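Local coordinates for superoxide dismutase (Candida albicans, PDB 4GUN), which probably converts superoxide into hydrogen peroxide and oxygen at a manganese centre, protecting the cell from toxic radicals, at residues Trp15-Leu20 against Ile28-Ile33; Ile167-Trp172 against Asn193-Ala198. The protein carries 2 engineered substitutions. All blocks are in the same frame, centred on the assembly; numbering follows the deposited sequence.

Contact 1. Residues Trp15-Leu20 against Ile28-Ile33. With MN (manganese (II) ion), chain Q.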
loop_
_atom_site.group_PDB
_atom_site.type_symbol
_atom_site.label_atom_id
_atom_site.label_comp_id
_atom_site.label_asym_id
_atom_site.label_seq_id
_atom_site.Cartn_x
_atom_site.Cartn_y
_atom_site.Cartn_z
ATOM N N TRP A 15 -8.143 32.681 -12.321
ATOM C CA TRP A 15 -7.375 32.984 -13.526
ATOM C C TRP A 15 -8.028 32.379 -14.757
ATOM O O TRP A 15 -8.778 31.407 -14.644
ATOM C CB TRP A 15 -5.893 32.564 -13.404
ATOM C CG TRP A 15 -5.650 31.284 -12.662
ATOM C CD1 TRP A 15 -5.293 31.156 -11.353
ATOM C CD2 TRP A 15 -5.672 29.951 -13.203
ATOM N NE1 TRP A 15 -5.119 29.831 -11.034
ATOM C CE2 TRP A 15 -5.346 29.066 -12.150
ATOM C CE3 TRP A 15 -5.972 29.414 -14.474
ATOM C CZ2 TRP A 15 -5.326 27.673 -12.316
ATOM C CZ3 TRP A 15 -5.921 28.033 -14.647
ATOM C CH2 TRP A 15 -5.603 27.181 -13.575
ATOM N N ALA A 16 -7.743 32.964 -15.931
ATOM C CA ALA A 16 -8.263 32.495 -17.225
ATOM C C ALA A 16 -7.556 31.184 -17.601
ATOM O O ALA A 16 -6.410 30.966 -17.201
ATOM C CB ALA A 16 -8.030 33.558 -18.289
ATOM N N LEU A 17 -8.232 30.302 -18.363
ATOM C CA LEU A 17 -7.657 28.999 -18.722
ATOM C C LEU A 17 -6.316 29.058 -19.480
ATOM O O LEU A 17 -5.453 28.177 -19.326
ATOM C CB LEU A 17 -8.682 28.171 -19.498
ATOM C CG LEU A 17 -9.927 27.751 -18.749
ATOM C CD1 LEU A 17 -11.025 27.339 -19.724
ATOM C CD2 LEU A 17 -9.623 26.609 -17.762
ATOM N N ASP A 18 -6.132 30.107 -20.266
ATOM C CA ASP A 18 -4.917 30.275 -21.063
ATOM C C ASP A 18 -3.838 31.157 -20.379
ATOM O O ASP A 18 -2.782 31.392 -20.959
ATOM C CB ASP A 18 -5.307 30.857 -22.439
ATOM C CG ASP A 18 -5.842 32.288 -22.401
ATOM O OD1 ASP A 18 -6.000 32.886 -23.483
ATOM O OD2 ASP A 18 -6.143 32.791 -21.286
ATOM N N ALA A 19 -4.117 31.637 -19.164
ATOM C CA ALA A 19 -3.261 32.566 -18.414
ATOM C C ALA A 19 -1.964 31.978 -17.852
ATOM O O ALA A 19 -1.084 32.747 -17.465
ATOM C CB ALA A 19 -4.080 33.259 -17.326
ATOM N N LEU A 20 -1.822 30.623 -17.831
ATOM C CA LEU A 20 -0.608 29.928 -17.350
ATOM C C LEU A 20 0.365 29.606 -18.487
ATOM O O LEU A 20 1.462 29.100 -18.236
ATOM C CB LEU A 20 -0.946 28.661 -16.505
ATOM C CG LEU A 20 -2.016 28.807 -15.372
ATOM C CD1 LEU A 20 -1.951 27.608 -14.426
ATOM C CD2 LEU A 20 -1.836 30.115 -14.562
ATOM N N ILE A 28 -4.709 21.646 -21.539
ATOM C CA ILE A 28 -4.564 20.874 -20.284
ATOM C C ILE A 28 -5.518 21.450 -19.226
ATOM O O ILE A 28 -6.336 20.711 -18.709
ATOM C CB ILE A 28 -3.094 20.824 -19.763
ATOM C CG1 ILE A 28 -2.205 19.965 -20.682
ATOM C CG2 ILE A 28 -3.040 20.323 -18.290
ATOM C CD1 ILE A 28 -0.688 20.219 -20.488
ATOM N N ASN A 29 -5.429 22.771 -18.929
ATOM C CA ASN A 29 -6.278 23.428 -17.929
ATOM C C ASN A 29 -7.788 23.193 -18.125
ATOM O O ASN A 29 -8.500 22.903 -17.166
ATOM C CB ASN A 29 -5.941 24.928 -17.833
ATOM C CG ASN A 29 -4.628 25.244 -17.139
ATOM O OD1 ASN A 29 -4.122 24.468 -16.328
ATOM N ND2 ASN A 29 -4.063 26.421 -17.404
ATOM N N ASP A 30 -8.277 23.279 -19.367
ATOM C CA ASP A 30 -9.708 23.054 -19.638
ATOM C C ASP A 30 -10.147 21.616 -19.284
ATOM O O ASP A 30 -11.197 21.419 -18.674
ATOM C CB ASP A 30 -10.049 23.375 -21.100
ATOM C CG ASP A 30 -11.538 23.511 -21.357
ATOM O OD1 ASP A 30 -12.305 23.612 -20.377
ATOM O OD2 ASP A 30 -11.929 23.564 -22.532
ATOM N N LEU A 31 -9.335 20.625 -19.644
ATOM C CA LEU A 31 -9.643 19.222 -19.324
ATOM C C LEU A 31 -9.449 18.976 -17.843
ATOM O O LEU A 31 -10.278 18.321 -17.198
ATOM C CB LEU A 31 -8.734 18.279 -20.108
ATOM C CG LEU A 31 -9.025 18.159 -21.590
ATOM C CD1 LEU A 31 -7.869 17.473 -22.298
ATOM C CD2 LEU A 31 -10.355 17.436 -21.845
ATOM N N HIS A 32 -8.355 19.537 -17.307
ATOM C CA HIS A 32 -7.962 19.363 -15.907
ATOM C C HIS A 32 -9.033 19.793 -14.931
ATOM O O HIS A 32 -9.402 19.014 -14.058
ATOM C CB HIS A 32 -6.602 20.026 -15.618
ATOM C CG HIS A 32 -5.815 19.343 -14.528
ATOM N ND1 HIS A 32 -4.594 19.827 -14.123
ATOM C CD2 HIS A 32 -6.125 18.265 -13.770
ATOM C CE1 HIS A 32 -4.188 19.025 -13.155
ATOM N NE2 HIS A 32 -5.081 18.078 -12.899
ATOM N N ILE A 33 -9.592 20.988 -15.131
ATOM C CA ILE A 33 -10.630 21.547 -14.269
ATOM C C ILE A 33 -12.025 20.983 -14.582
ATOM O O ILE A 33 -12.710 20.485 -13.677
ATOM C CB ILE A 33 -10.606 23.113 -14.324
ATOM C CG1 ILE A 33 -9.216 23.691 -13.926
ATOM C CG2 ILE A 33 -11.750 23.727 -13.465
ATOM C CD1 ILE A 33 -8.947 25.129 -14.292
HETATM MN MN MN Q . -4.831 16.325 -11.665
HETATM O O HOH W 1 -4.283 14.717 -10.331
#

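Contact 2. Residues Ile167-Trp172 against Asn193-Ala198. With MN (manganese (II) ion), chain Q.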
loop_
_atom_site.group_PDB
_atom_site.type_symbol
_atom_site.label_atom_id
_atom_site.label_comp_id
_atom_site.label_asym_id
_atom_site.label_seq_id
_atom_site.Cartn_x
_atom_site.Cartn_y
_atom_site.Cartn_z
ATOM N N ILE A 167 2.153 24.115 -0.474
ATOM C CA ILE A 167 2.211 24.063 -1.935
ATOM C C ILE A 167 1.829 22.660 -2.361
ATOM O O ILE A 167 2.377 21.693 -1.826
ATOM C CB ILE A 167 3.635 24.447 -2.476
ATOM C CG1 ILE A 167 3.937 25.962 -2.326
ATOM C CG2 ILE A 167 3.881 23.949 -3.935
ATOM C CD1 ILE A 167 3.133 26.940 -3.256
ATOM N N ALA A 168 0.912 22.545 -3.352
ATOM C CA ALA A 168 0.533 21.250 -3.914
ATOM C C ALA A 168 0.941 21.256 -5.392
ATOM O O ALA A 168 0.651 22.233 -6.112
ATOM C CB ALA A 168 -0.964 21.036 -3.777
ATOM N N ILE A 169 1.707 20.229 -5.800
ATOM C CA ILE A 169 2.165 19.996 -7.182
ATOM C C ILE A 169 1.625 18.659 -7.713
ATOM O O ILE A 169 2.055 17.597 -7.264
ATOM C CB ILE A 169 3.701 20.073 -7.386
ATOM C CG1 ILE A 169 4.320 21.386 -6.817
ATOM C CG2 ILE A 169 4.048 19.886 -8.886
ATOM C CD1 ILE A 169 3.922 22.663 -7.541
ATOM N N ASP A 170 0.749 18.729 -8.710
ATOM C CA ASP A 170 0.164 17.570 -9.377
ATOM C C ASP A 170 1.182 16.910 -10.316
ATOM O O ASP A 170 1.647 17.544 -11.267
ATOM C CB ASP A 170 -1.084 17.992 -10.176
ATOM C CG ASP A 170 -2.003 16.843 -10.569
ATOM O OD1 ASP A 170 -1.656 15.679 -10.299
ATOM O OD2 ASP A 170 -3.077 17.110 -11.099
ATOM N N ALA A 171 1.497 15.626 -10.061
ATOM C CA ALA A 171 2.420 14.846 -10.899
ATOM C C ALA A 171 1.685 13.770 -11.738
ATOM O O ALA A 171 2.365 12.977 -12.397
ATOM C CB ALA A 171 3.503 14.200 -10.037
ATOM N N TRP A 172 0.305 13.725 -11.718
ATOM C CA TRP A 172 -0.456 12.776 -12.574
ATOM C C TRP A 172 -0.136 13.091 -14.050
ATOM O O TRP A 172 0.067 14.257 -14.387
ATOM C CB TRP A 172 -1.973 12.882 -12.375
ATOM C CG TRP A 172 -2.527 12.186 -11.161
ATOM C CD1 TRP A 172 -2.213 12.441 -9.858
ATOM C CD2 TRP A 172 -3.635 11.266 -11.136
ATOM N NE1 TRP A 172 -3.010 11.690 -9.023
ATOM C CE2 TRP A 172 -3.901 10.969 -9.780
ATOM C CE3 TRP A 172 -4.424 10.650 -12.134
ATOM C CZ2 TRP A 172 -4.889 10.042 -9.393
ATOM C CZ3 TRP A 172 -5.401 9.737 -11.750
ATOM C CH2 TRP A 172 -5.633 9.452 -10.394
ATOM N N ASN A 193 7.431 28.804 -12.441
ATOM C CA ASN A 193 7.189 30.104 -13.071
ATOM C C ASN A 193 5.729 30.595 -12.848
ATOM O O ASN A 193 5.470 31.786 -12.960
ATOM C CB ASN A 193 7.512 30.037 -14.550
ATOM C CG ASN A 193 8.949 29.717 -14.854
ATOM O OD1 ASN A 193 9.840 30.541 -14.676
ATOM N ND2 ASN A 193 9.217 28.499 -15.298
ATOM N N VAL A 194 4.798 29.690 -12.498
ATOM C CA VAL A 194 3.388 30.058 -12.226
ATOM C C VAL A 194 2.924 29.695 -10.823
ATOM O O VAL A 194 1.718 29.699 -10.549
ATOM C CB VAL A 194 2.364 29.634 -13.331
ATOM C CG1 VAL A 194 2.541 30.464 -14.600
ATOM C CG2 VAL A 194 2.417 28.130 -13.619
ATOM N N ILE A 195 3.875 29.390 -9.924
ATOM C CA ILE A 195 3.525 29.056 -8.549
ATOM C C ILE A 195 3.177 30.324 -7.769
ATOM O O ILE A 195 3.922 31.301 -7.805
ATOM C CB ILE A 195 4.581 28.138 -7.874
ATOM C CG1 ILE A 195 4.509 26.682 -8.433
ATOM C CG2 ILE A 195 4.503 28.170 -6.335
ATOM C CD1 ILE A 195 3.135 25.917 -8.291
ATOM N N ASN A 196 2.021 30.312 -7.110
ATOM C CA ASN A 196 1.546 31.443 -6.316
ATOM C C ASN A 196 2.067 31.335 -4.867
ATOM O O ASN A 196 1.431 30.712 -4.015
ATOM C CB ASN A 196 0.029 31.494 -6.354
ATOM C CG ASN A 196 -0.579 32.692 -5.664
ATOM O OD1 ASN A 196 0.097 33.550 -5.099
ATOM N ND2 ASN A 196 -1.880 32.752 -5.665
ATOM N N TRP A 197 3.239 31.942 -4.609
ATOM C CA TRP A 197 3.863 31.959 -3.291
ATOM C C TRP A 197 3.130 32.848 -2.274
ATOM O O TRP A 197 3.344 32.664 -1.077
ATOM C CB TRP A 197 5.351 32.311 -3.378
ATOM C CG TRP A 197 6.213 31.216 -3.936
ATOM C CD1 TRP A 197 6.797 31.179 -5.169
ATOM C CD2 TRP A 197 6.633 30.023 -3.256
ATOM N NE1 TRP A 197 7.560 30.040 -5.301
ATOM C CE2 TRP A 197 7.485 29.316 -4.136
ATOM C CE3 TRP A 197 6.405 29.499 -1.970
ATOM C CZ2 TRP A 197 8.063 28.080 -3.794
ATOM C CZ3 TRP A 197 6.967 28.272 -1.640
ATOM C CH2 TRP A 197 7.822 27.599 -2.530
ATOM N N ALA A 198 2.288 33.807 -2.720
ATOM C CA ALA A 198 1.514 34.647 -1.797
ATOM C C ALA A 198 0.453 33.772 -1.103
ATOM O O ALA A 198 0.167 33.975 0.082
ATOM C CB ALA A 198 0.853 35.799 -2.538
HETATM MN MN MN Q . -4.831 16.325 -11.665
HETATM O O HOH W 1 -4.283 14.717 -10.331
#

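Contact 1. Residues Trp15-Leu20 against Ile28-Ile33
A chi1 of -73° sets N29 CG beside its own backbone N, and the amide beyond it carries ND2 to L17 O, while W15 holds CG between its backbone N and carbonyl carbon, and its six-membered ring comes up to the same amide. The contact lies within the alpha-hairpin domain of the iron/manganese superoxide dismutases: the loop 15-20, with a type I beta turn from A16 to A19, lies against the beginning of helix 26-56. One polar bond joins the two. N29 ND2 donates to L17 O at 3.0 Å, nearly straight at 175°, with the acceptor in the amide plane of N29. Apolar groups gather about that amide: CZ3 of W15 is 3.7 Å from N29 ND2, the planes of ring and amide 49° apart, and L20 presents CG to ND2. Asparagine suits this buried place because its short amide can grip a loop carbonyl without bringing in a charge. One helical turn on, I33 offers a slim CD1 tip that meets both CD2 of L17 and CH2 of W15, the latter at 4.0 Å. W15 is tied further by NE1, which donates to W84 O. H32, on the same helical turn, binds manganese in a site completed by H80, D170, H174 and a water; its NE2 lies 2.2 Å from the metal.

Contact 2. Residues Ile167-Trp172 against Asn193-Ala198
I167 crosses W197 at about a right angle, its CG1 lying 3.9 Å from ring atom CZ3 and its CD1 over one face of the indole, toward the rim. I195 CG2 sits over the same face, 3.7 Å above the plane, and meets I167 CD1 at 3.6 Å, so the two isoleucine branches and the ring close on one another. I169 and I195 approach obliquely, their CD1 atoms 3.4 Å apart, tighter than usual for two carbons. The beta-branched I167 and I169 suit a strand, and I195 supplies the apolar surface that faces them. In the superoxide dismutase C-terminal domain, the contact sets strand 163-170, which within this chain edges the three-stranded antiparallel sheet, against the segment leading into helix 197-205. N196 is the N-cap of that helix, its OD1 accepting a weak bond from A198 N. At the far end of the strand D170 has CG anti to its backbone N (chi1 -163°), and OD2 binds manganese at 2.0 Å. OD1 accepts from W172 N in an Asx turn, the donor lying above the carboxylate plane, and takes a weak bond from the metal-bound water, which rests over a face of the W172 indole.

Overall arrangement
Contact 1 closes before contact 2 opens along the chain, and their centres lie 14 Å apart. The first belongs to the alpha-hairpin domain, joining a loop to helix 26-56; the second belongs to the C-terminal domain, joining strand 163-170 to the approach to helix 197-205. The manganese ion bridges them, since H32 comes from one contact and D170 from the other, with H32 NE2 and D170 OD2 2.9 Å apart as fellow ligands. A second touch is plain packing, with L20 O 4.0 Å from V194 CG1. The metal site is thus built at the junction of the two domains: H80 comes from the alpha-hairpin range and H174 from the C-terminal range, so each gives two of the four protein ligands.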